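Local coordinates for tRNA (adenine-N(1)-)-methyltransferase (Thermus thermophilus, PDB 2PWY), which catalyses the S-adenosyl-L-methionine-dependent methylation of N1 of adenosine 58 in tRNA, working as a homotetramer, and is required for growth at extreme temperatures, at residues 155-160 against 178-183; 97-102 against 166-171. All blocks are in the same frame, centred on the assembly; numbering follows the deposited sequence.

How the contacts relate
Contact 2 lies inside the catalytic domain: strands 99-103 and 167-173 run parallel in the middle of its large sheet, and most of the residues that touch are buried. Contact 1 lies nearer the surface, its centre about 15 Å from that of contact 2, where the loop after strand 150-154 meets the start of helix 181-187 beside the adenine of the bound cofactor product. Strand 167-173, half of contact 2, leads on to that helix. The chemistry follows the place: backbone ladder bonds, an aspartate and an arginine bonded to main chain, and one cation-pi pair in 97-102/166-171, a lysine bond, a water and ligand bonds in 155-160/178-183. The two join where L157 CD1 packs on L101 CD2.

Contact 1: residues 155-160 against 178-183; sequences GKLEEA and WKVLEK. With SAH (S-adenosyl-L-homocysteine), chain E.
K183 reaches from the first turn of helix 181-187 to the short 3-10 turn 157-159. Its CB starts toward that turn, with CG anti to the backbone N (chi1 -167°), and K183 CG lies 3.5 Å from the carbonyl oxygen L157 O. Bends at chi2 and chi3 then fold the chain along the turn, so that CD meets A160 O and K183 CE comes 3.2 Å from E158 O. At the tip K183 NZ donates to A160 O at 2.8 Å, in the carbonyl plane, and also gives a hydrogen bond to a water that makes a weak bond back to E158 O. Lysine suits this place because its aliphatic part can lie against the turn while its ammonium reaches a carbonyl, A160 O, at the end. An alanine here would lose the bond to A160 O and would probably leave the end of the turn less firmly held to the helix. Deeper in, L157 CD2 packs on V180 CB at 3.9 Å, the two side chains crossing at about a right angle; the branched valine is at the N-cap position of the helix. E158 starts away from the helix, but its bend at chi2 (92°) brings the carboxylate round beside V180 CG1, and E158 OE1 accepts from SAH N6 at 2.8 Å. L157 N donates to SAH N1 at 3.1 Å, nearly straight at 167°, so the adenine edge is read by one backbone N-H and one carboxylate oxygen. The main chain of G155, at angles that call for glycine, brings its carbonyl oxygen close to SAH C2. E128, H133 and D173 also hydrogen-bond to the ligand. Together these features make up the adenine end of the S-adenosylmethionine pocket in a class I, Rossmann-like methyltransferase.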
ATOM      1  N   GLY A 155      36.557  -4.362 -10.705  1.00 14.86           N
ATOM      2  CA  GLY A 155      36.322  -5.017 -11.988  1.00 14.94           C
ATOM      3  C   GLY A 155      34.877  -5.396 -12.207  1.00 15.28           C
ATOM      4  O   GLY A 155      34.050  -5.308 -11.296  1.00 14.70           O
ATOM      5  N   LYS A 156      34.578  -5.822 -13.429  1.00 14.98           N
ATOM      6  CA  LYS A 156      33.239  -6.285 -13.775  1.00 14.78           C
ATOM      7  C   LYS A 156      33.037  -7.705 -13.266  1.00 14.04           C
ATOM      8  O   LYS A 156      33.930  -8.553 -13.385  1.00 13.08           O
ATOM      9  CB  LYS A 156      33.025  -6.228 -15.290  1.00 15.02           C
ATOM     10  CG  LYS A 156      33.008  -4.812 -15.851  1.00 17.54           C
ATOM     11  CD  LYS A 156      33.236  -4.814 -17.362  1.00 21.76           C
ATOM     12  CE  LYS A 156      33.258  -3.389 -17.939  1.00 25.11           C
ATOM     13  NZ  LYS A 156      34.245  -2.473 -17.246  1.00 27.83           N
ATOM     14  N   LEU A 157      31.866  -7.956 -12.690  1.00 13.48           N
ATOM     15  CA  LEU A 157      31.538  -9.289 -12.223  1.00 13.31           C
ATOM     16  C   LEU A 157      31.632 -10.309 -13.373  1.00 13.98           C
ATOM     17  O   LEU A 157      32.082 -11.423 -13.151  1.00 14.14           O
ATOM     18  CB  LEU A 157      30.157  -9.321 -11.551  1.00 13.80           C
ATOM     19  CG  LEU A 157      29.695 -10.669 -10.970  1.00 13.53           C
ATOM     20  CD1 LEU A 157      30.722 -11.229  -9.975  1.00 13.61           C
ATOM     21  CD2 LEU A 157      28.301 -10.589 -10.339  1.00 12.50           C
ATOM     22  N   GLU A 158      31.241  -9.903 -14.591  1.00 14.72           N
ATOM     23  CA  GLU A 158      31.310 -10.762 -15.796  1.00 15.57           C
ATOM     24  C   GLU A 158      32.675 -11.410 -15.996  1.00 15.68           C
ATOM     25  O   GLU A 158      32.783 -12.449 -16.656  1.00 15.23           O
ATOM     26  CB  GLU A 158      31.067  -9.958 -17.086  1.00 16.59           C
ATOM     27  CG  GLU A 158      29.731  -9.388 -17.281  1.00 17.65           C
ATOM     28  CD  GLU A 158      29.624  -7.984 -16.745  1.00 17.68           C
ATOM     29  OE1 GLU A 158      30.009  -7.755 -15.582  1.00 14.01           O
ATOM     30  OE2 GLU A 158      29.129  -7.121 -17.496  1.00 20.99           O
ATOM     31  N   GLU A 159      33.712 -10.761 -15.473  1.00 15.88           N
ATOM     32  CA  GLU A 159      35.098 -11.138 -15.756  1.00 17.33           C
ATOM     33  C   GLU A 159      35.774 -11.784 -14.551  1.00 16.41           C
ATOM     34  O   GLU A 159      36.969 -12.110 -14.587  1.00 16.74           O
ATOM     35  CB  GLU A 159      35.875  -9.911 -16.259  1.00 17.07           C
ATOM     36  CG  GLU A 159      35.301  -9.409 -17.586  1.00 20.21           C
ATOM     37  CD  GLU A 159      35.890  -8.104 -18.081  1.00 20.84           C
ATOM     38  OE1 GLU A 159      36.786  -7.531 -17.423  1.00 25.50           O
ATOM     39  OE2 GLU A 159      35.443  -7.645 -19.154  1.00 26.58           O
ATOM     40  N   ALA A 160      34.995 -12.004 -13.493  1.00 15.62           N
ATOM     41  CA  ALA A 160      35.540 -12.522 -12.238  1.00 15.36           C
ATOM     42  C   ALA A 160      35.971 -13.980 -12.355  1.00 14.99           C
ATOM     43  O   ALA A 160      35.326 -14.769 -13.030  1.00 15.11           O
ATOM     44  CB  ALA A 160      34.519 -12.381 -11.130  1.00 14.96           C
ATOM     45  N   TRP A 178      21.129  -8.946 -16.226  1.00 12.38           N
ATOM     46  CA  TRP A 178      21.183 -10.012 -17.238  1.00 12.31           C
ATOM     47  C   TRP A 178      22.622 -10.300 -17.700  1.00 12.71           C
ATOM     48  O   TRP A 178      22.956 -11.436 -18.007  1.00 12.93           O
ATOM     49  CB  TRP A 178      20.283  -9.701 -18.446  1.00 12.49           C
ATOM     50  CG  TRP A 178      20.223  -8.253 -18.799  1.00 12.20           C
ATOM     51  CD1 TRP A 178      21.001  -7.587 -19.720  1.00 12.15           C
ATOM     52  CD2 TRP A 178      19.336  -7.279 -18.239  1.00 12.10           C
ATOM     53  NE1 TRP A 178      20.651  -6.260 -19.753  1.00 11.89           N
ATOM     54  CE2 TRP A 178      19.622  -6.044 -18.870  1.00 12.17           C
ATOM     55  CE3 TRP A 178      18.310  -7.333 -17.280  1.00 11.30           C
ATOM     56  CZ2 TRP A 178      18.935  -4.861 -18.552  1.00 13.09           C
ATOM     57  CZ3 TRP A 178      17.615  -6.146 -16.967  1.00 12.42           C
ATOM     58  CH2 TRP A 178      17.934  -4.936 -17.607  1.00 12.51           C
ATOM     59  N   LYS A 179      23.467  -9.268 -17.733  1.00 12.16           N
ATOM     60  CA  LYS A 179      24.859  -9.431 -18.167  1.00 12.26           C
ATOM     61  C   LYS A 179      25.729 -10.298 -17.257  1.00 11.79           C
ATOM     62  O   LYS A 179      26.777 -10.784 -17.685  1.00 11.44           O
ATOM     63  CB  LYS A 179      25.524  -8.071 -18.362  1.00 12.95           C
ATOM     64  CG  LYS A 179      24.954  -7.262 -19.511  1.00 14.42           C
ATOM     65  CD  LYS A 179      25.836  -6.046 -19.785  1.00 19.10           C
ATOM     66  CE  LYS A 179      25.209  -5.090 -20.779  1.00 21.14           C
ATOM     67  NZ  LYS A 179      24.564  -5.766 -21.925  1.00 24.39           N
ATOM     68  N   VAL A 180      25.305 -10.485 -16.004  1.00 11.45           N
ATOM     69  CA  VAL A 180      26.096 -11.233 -15.012  1.00 11.54           C
ATOM     70  C   VAL A 180      25.466 -12.581 -14.631  1.00 11.73           C
ATOM     71  O   VAL A 180      25.947 -13.270 -13.717  1.00 11.83           O
ATOM     72  CB  VAL A 180      26.414 -10.376 -13.727  1.00 11.53           C
ATOM     73  CG1 VAL A 180      27.100  -9.080 -14.100  1.00 12.20           C
ATOM     74  CG2 VAL A 180      25.153 -10.096 -12.887  1.00 12.33           C
ATOM     75  N   LEU A 181      24.396 -12.958 -15.326  1.00 10.78           N
ATOM     76  CA  LEU A 181      23.660 -14.187 -14.998  1.00 11.16           C
ATOM     77  C   LEU A 181      24.477 -15.457 -15.262  1.00 11.34           C
ATOM     78  O   LEU A 181      24.363 -16.439 -14.539  1.00 10.63           O
ATOM     79  CB  LEU A 181      22.339 -14.259 -15.757  1.00 11.38           C
ATOM     80  CG  LEU A 181      21.213 -13.333 -15.278  1.00 10.80           C
ATOM     81  CD1 LEU A 181      19.986 -13.539 -16.155  1.00 11.57           C
ATOM     82  CD2 LEU A 181      20.870 -13.544 -13.787  1.00 10.93           C
ATOM     83  N   GLU A 182      25.281 -15.444 -16.315  1.00 11.39           N
ATOM     84  CA  GLU A 182      26.157 -16.579 -16.600  1.00 12.34           C
ATOM     85  C   GLU A 182      27.139 -16.816 -15.428  1.00 11.54           C
ATOM     86  O   GLU A 182      27.272 -17.936 -14.917  1.00 11.67           O
ATOM     87  CB  GLU A 182      26.907 -16.338 -17.907  1.00 11.89           C
ATOM     88  CG  GLU A 182      27.797 -17.526 -18.322  1.00 14.45           C
ATOM     89  CD  GLU A 182      28.533 -17.273 -19.626  1.00 16.08           C
ATOM     90  OE1 GLU A 182      27.950 -16.669 -20.555  1.00 23.18           O
ATOM     91  OE2 GLU A 182      29.706 -17.686 -19.727  1.00 22.32           O
ATOM     92  N   LYS A 183      27.807 -15.753 -15.005  1.00 11.15           N
ATOM     93  CA  LYS A 183      28.739 -15.838 -13.880  1.00 11.59           C
ATOM     94  C   LYS A 183      28.018 -16.205 -12.575  1.00 11.03           C
ATOM     95  O   LYS A 183      28.498 -17.056 -11.809  1.00 10.70           O
ATOM     96  CB  LYS A 183      29.504 -14.519 -13.727  1.00 11.59           C
ATOM     97  CG  LYS A 183      30.712 -14.586 -12.811  1.00 15.11           C
ATOM     98  CD  LYS A 183      31.829 -15.474 -13.364  1.00 17.95           C
ATOM     99  CE  LYS A 183      32.406 -14.923 -14.655  1.00 19.75           C
ATOM    100  NZ  LYS A 183      33.656 -15.601 -15.069  1.00 21.35           N
TER
HETATM  101  N   SAH E 501      23.930  -1.665  -3.448  1.00 10.31           N
HETATM  102  CA  SAH E 501      24.929  -0.550  -3.522  1.00 10.06           C
HETATM  103  CB  SAH E 501      24.611   0.392  -4.676  1.00 10.50           C
HETATM  104  CG  SAH E 501      24.958  -0.216  -6.038  1.00 10.16           C
HETATM  105  SD  SAH E 501      24.805   1.044  -7.331  1.00 11.55           S
HETATM  106  C   SAH E 501      24.934   0.183  -2.193  1.00 10.55           C
HETATM  107  O   SAH E 501      24.102  -0.113  -1.322  1.00  9.69           O
HETATM  108  OXT SAH E 501      25.775   1.058  -1.963  1.00 10.56           O
HETATM  109  C5' SAH E 501      25.315  -0.027  -8.700  1.00 11.42           C
HETATM  110  C4' SAH E 501      26.840  -0.159  -8.793  1.00 12.91           C
HETATM  111  O4' SAH E 501      27.153  -1.281  -9.593  1.00 12.68           O
HETATM  112  C3' SAH E 501      27.563   1.032  -9.434  1.00 12.67           C
HETATM  113  O3' SAH E 501      28.594   1.454  -8.547  1.00 13.49           O
HETATM  114  C2' SAH E 501      28.127   0.482 -10.744  1.00 13.42           C
HETATM  115  O2' SAH E 501      29.393   1.003 -11.080  1.00 14.81           O
HETATM  116  C1' SAH E 501      28.273  -0.984 -10.422  1.00 13.17           C
HETATM  117  N9  SAH E 501      28.167  -1.952 -11.526  1.00 12.47           N
HETATM  118  C8  SAH E 501      27.213  -1.986 -12.504  1.00 12.99           C
HETATM  119  N7  SAH E 501      27.440  -3.089 -13.253  1.00 13.05           N
HETATM  120  C5  SAH E 501      28.483  -3.781 -12.745  1.00 12.97           C
HETATM  121  C6  SAH E 501      29.118  -4.969 -13.125  1.00 13.50           C
HETATM  122  N6  SAH E 501      28.696  -5.676 -14.186  1.00 13.78           N
HETATM  123  N1  SAH E 501      30.196  -5.404 -12.365  1.00 13.10           N
HETATM  124  C2  SAH E 501      30.637  -4.687 -11.279  1.00 13.07           C
HETATM  125  N3  SAH E 501      30.007  -3.511 -10.924  1.00 12.98           N
HETATM  126  C4  SAH E 501      28.948  -3.072 -11.645  1.00 12.22           C
HETATM  127  O   HOH W   1      35.212 -14.618 -17.448  1.00 28.42           O

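Contact 2: residues 97-102 against 166-171; sequences GMRVLE and AYDGVA
The Y167 ring has a different neighbour on each face: R99 NH1 stands 3.8 Å above one, and L101 CD1 lies over the opposite one, both offset toward the rim. R99 CZ is 4.9 Å from the ring centroid and 25° off its normal, a cation-pi pair. At the edge of the guanidinium, near its plane, A166 O accepts from R99 NH1 at 3.1 Å, although the donor sits well above the carbonyl plane. Arginine suits this spot because its long chain, bent at chi3 (87°), can turn a flat cation to ring and carbonyl together, while NH2 binds a water. At the start of the pair, the D168 carboxylate stands in for a backbone carbonyl: D168 OD2 accepts from R99 N through the anti lone pair at 2.8 Å, while D168 N donates to R99 O. A carboxylate on a short stem fits here, where the chain turns a corner, and M98 CB and CG lie against it. Regular parallel pairing follows, with L101 N bonded to G169 O and L101 O receiving A171 N at 2.7 Å, nearly along the C=O axis. G169 N, buried, has no partner in the model. L101 and V170 point the same way, side by side, L101 CB to V170 CG2 4.1 Å, whereas V100, E102 and A171 occupy the other face of the sheet. Strand 123-128 borders strand 99-103 on its other side; its E125 OE1 pairs with Y167 OH, and S126 OG, with T111 OG1, hydrogen-bonds to E102 OE1. K189 forms a salt bridge with D168 OD1. Helix 181-187 covers the L101 and V170 face through A184 and A187, and helix 109-118 packs on V100, E102 and A171, so the paired strands lie between helices in the Rossmann-like sheet.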
ATOM      1  N   GLY A  97      28.411 -17.609   8.520  1.00 10.03           N
ATOM      2  CA  GLY A  97      29.355 -18.547   7.922  1.00 10.41           C
ATOM      3  C   GLY A  97      29.192 -18.678   6.426  1.00 10.93           C
ATOM      4  O   GLY A  97      30.043 -19.282   5.752  1.00 11.76           O
ATOM      5  N   MET A  98      28.097 -18.132   5.892  1.00 10.20           N
ATOM      6  CA  MET A  98      27.833 -18.245   4.460  1.00 10.32           C
ATOM      7  C   MET A  98      28.729 -17.336   3.622  1.00  9.94           C
ATOM      8  O   MET A  98      29.310 -16.378   4.140  1.00  9.92           O
ATOM      9  CB  MET A  98      26.363 -17.969   4.156  1.00 10.32           C
ATOM     10  CG  MET A  98      25.459 -19.148   4.482  1.00 10.84           C
ATOM     11  SD  MET A  98      23.745 -18.828   4.041  1.00 11.81           S
ATOM     12  CE  MET A  98      22.918 -20.277   4.702  1.00 13.19           C
ATOM     13  N   ARG A  99      28.795 -17.636   2.326  1.00  9.71           N
ATOM     14  CA  ARG A  99      29.601 -16.875   1.373  1.00  9.55           C
ATOM     15  C   ARG A  99      28.650 -16.284   0.341  1.00  9.62           C
ATOM     16  O   ARG A  99      27.934 -17.023  -0.338  1.00 10.48           O
ATOM     17  CB  ARG A  99      30.629 -17.790   0.714  1.00 10.09           C
ATOM     18  CG  ARG A  99      31.525 -18.496   1.718  1.00 13.47           C
ATOM     19  CD  ARG A  99      32.455 -19.512   1.063  1.00 16.41           C
ATOM     20  NE  ARG A  99      33.705 -18.908   0.592  1.00 21.29           N
ATOM     21  CZ  ARG A  99      33.994 -18.704  -0.688  1.00 23.11           C
ATOM     22  NH1 ARG A  99      33.122 -19.055  -1.621  1.00 23.86           N
ATOM     23  NH2 ARG A  99      35.158 -18.160  -1.043  1.00 23.98           N
ATOM     24  N   VAL A 100      28.631 -14.958   0.252  1.00  9.05           N
ATOM     25  CA  VAL A 100      27.698 -14.271  -0.637  1.00  8.46           C
ATOM     26  C   VAL A 100      28.442 -13.425  -1.665  1.00  8.62           C
ATOM     27  O   VAL A 100      29.381 -12.707  -1.328  1.00  8.05           O
ATOM     28  CB  VAL A 100      26.655 -13.434   0.165  1.00  8.02           C
ATOM     29  CG1 VAL A 100      27.329 -12.355   1.041  1.00  9.24           C
ATOM     30  CG2 VAL A 100      25.614 -12.817  -0.769  1.00  7.87           C
ATOM     31  N   LEU A 101      28.000 -13.531  -2.915  1.00  8.43           N
ATOM     32  CA  LEU A 101      28.570 -12.764  -4.017  1.00  8.80           C
ATOM     33  C   LEU A 101      27.737 -11.500  -4.205  1.00  9.27           C
ATOM     34  O   LEU A 101      26.502 -11.563  -4.211  1.00 10.45           O
ATOM     35  CB  LEU A 101      28.533 -13.604  -5.294  1.00  8.88           C
ATOM     36  CG  LEU A 101      29.210 -13.041  -6.545  1.00  8.28           C
ATOM     37  CD1 LEU A 101      30.724 -12.912  -6.365  1.00  7.99           C
ATOM     38  CD2 LEU A 101      28.847 -13.946  -7.757  1.00  8.46           C
ATOM     39  N   GLU A 102      28.413 -10.365  -4.377  1.00  9.13           N
ATOM     40  CA  GLU A 102      27.727  -9.091  -4.560  1.00  8.43           C
ATOM     41  C   GLU A 102      28.280  -8.286  -5.721  1.00  8.46           C
ATOM     42  O   GLU A 102      29.493  -8.183  -5.887  1.00  8.36           O
ATOM     43  CB  GLU A 102      27.832  -8.215  -3.293  1.00  8.12           C
ATOM     44  CG  GLU A 102      27.146  -6.853  -3.467  1.00  8.86           C
ATOM     45  CD  GLU A 102      27.428  -5.840  -2.350  1.00  8.95           C
ATOM     46  OE1 GLU A 102      28.546  -5.818  -1.784  1.00 11.05           O
ATOM     47  OE2 GLU A 102      26.503  -5.047  -2.044  1.00 10.70           O
ATOM     48  N   ALA A 166      30.204 -22.302  -5.160  1.00 11.54           N
ATOM     49  CA  ALA A 166      30.900 -21.978  -3.911  1.00 11.02           C
ATOM     50  C   ALA A 166      30.160 -20.942  -3.066  1.00 10.75           C
ATOM     51  O   ALA A 166      30.506 -20.727  -1.910  1.00 11.12           O
ATOM     52  CB  ALA A 166      32.342 -21.515  -4.186  1.00 11.34           C
ATOM     53  N   TYR A 167      29.134 -20.326  -3.646  1.00  9.79           N
ATOM     54  CA  TYR A 167      28.425 -19.224  -2.987  1.00 10.12           C
ATOM     55  C   TYR A 167      27.018 -19.612  -2.577  1.00  9.82           C
ATOM     56  O   TYR A 167      26.300 -20.313  -3.312  1.00  9.76           O
ATOM     57  CB  TYR A 167      28.416 -17.990  -3.894  1.00  9.93           C
ATOM     58  CG  TYR A 167      29.818 -17.481  -4.146  1.00 10.58           C
ATOM     59  CD1 TYR A 167      30.366 -16.480  -3.340  1.00 12.73           C
ATOM     60  CD2 TYR A 167      30.629 -18.056  -5.140  1.00 10.95           C
ATOM     61  CE1 TYR A 167      31.678 -16.027  -3.539  1.00 12.14           C
ATOM     62  CE2 TYR A 167      31.936 -17.609  -5.360  1.00 11.04           C
ATOM     63  CZ  TYR A 167      32.446 -16.589  -4.554  1.00 12.28           C
ATOM     64  OH  TYR A 167      33.728 -16.149  -4.765  1.00 13.85           O
ATOM     65  N   ASP A 168      26.639 -19.129  -1.397  1.00  9.19           N
ATOM     66  CA  ASP A 168      25.367 -19.450  -0.774  1.00  9.05           C
ATOM     67  C   ASP A 168      24.237 -18.517  -1.223  1.00  8.87           C
ATOM     68  O   ASP A 168      23.061 -18.797  -0.977  1.00  9.33           O
ATOM     69  CB  ASP A 168      25.511 -19.447   0.747  1.00  9.25           C
ATOM     70  CG  ASP A 168      26.526 -20.471   1.219  1.00 10.78           C
ATOM     71  OD1 ASP A 168      26.267 -21.690   1.058  1.00 11.71           O
ATOM     72  OD2 ASP A 168      27.605 -20.060   1.706  1.00 10.64           O
ATOM     73  N   GLY A 169      24.606 -17.451  -1.921  1.00  8.49           N
ATOM     74  CA  GLY A 169      23.634 -16.452  -2.376  1.00  7.58           C
ATOM     75  C   GLY A 169      24.350 -15.490  -3.290  1.00  7.30           C
ATOM     76  O   GLY A 169      25.588 -15.379  -3.242  1.00  7.44           O
ATOM     77  N   VAL A 170      23.579 -14.826  -4.143  1.00  6.98           N
ATOM     78  CA  VAL A 170      24.102 -13.781  -5.023  1.00  7.64           C
ATOM     79  C   VAL A 170      23.196 -12.564  -4.896  1.00  7.63           C
ATOM     80  O   VAL A 170      22.008 -12.655  -5.180  1.00  7.94           O
ATOM     81  CB  VAL A 170      24.150 -14.224  -6.503  1.00  7.44           C
ATOM     82  CG1 VAL A 170      24.586 -13.058  -7.400  1.00  9.46           C
ATOM     83  CG2 VAL A 170      25.108 -15.433  -6.680  1.00  7.32           C
ATOM     84  N   ALA A 171      23.770 -11.438  -4.480  1.00  7.78           N
ATOM     85  CA  ALA A 171      23.032 -10.187  -4.306  1.00  7.78           C
ATOM     86  C   ALA A 171      23.425  -9.234  -5.415  1.00  8.15           C
ATOM     87  O   ALA A 171      24.611  -8.906  -5.567  1.00  8.28           O
ATOM     88  CB  ALA A 171      23.366  -9.565  -2.954  1.00  8.35           C
TER
HETATM   89  O   HOH W   2      35.196 -19.112  -3.623  1.00 22.74           O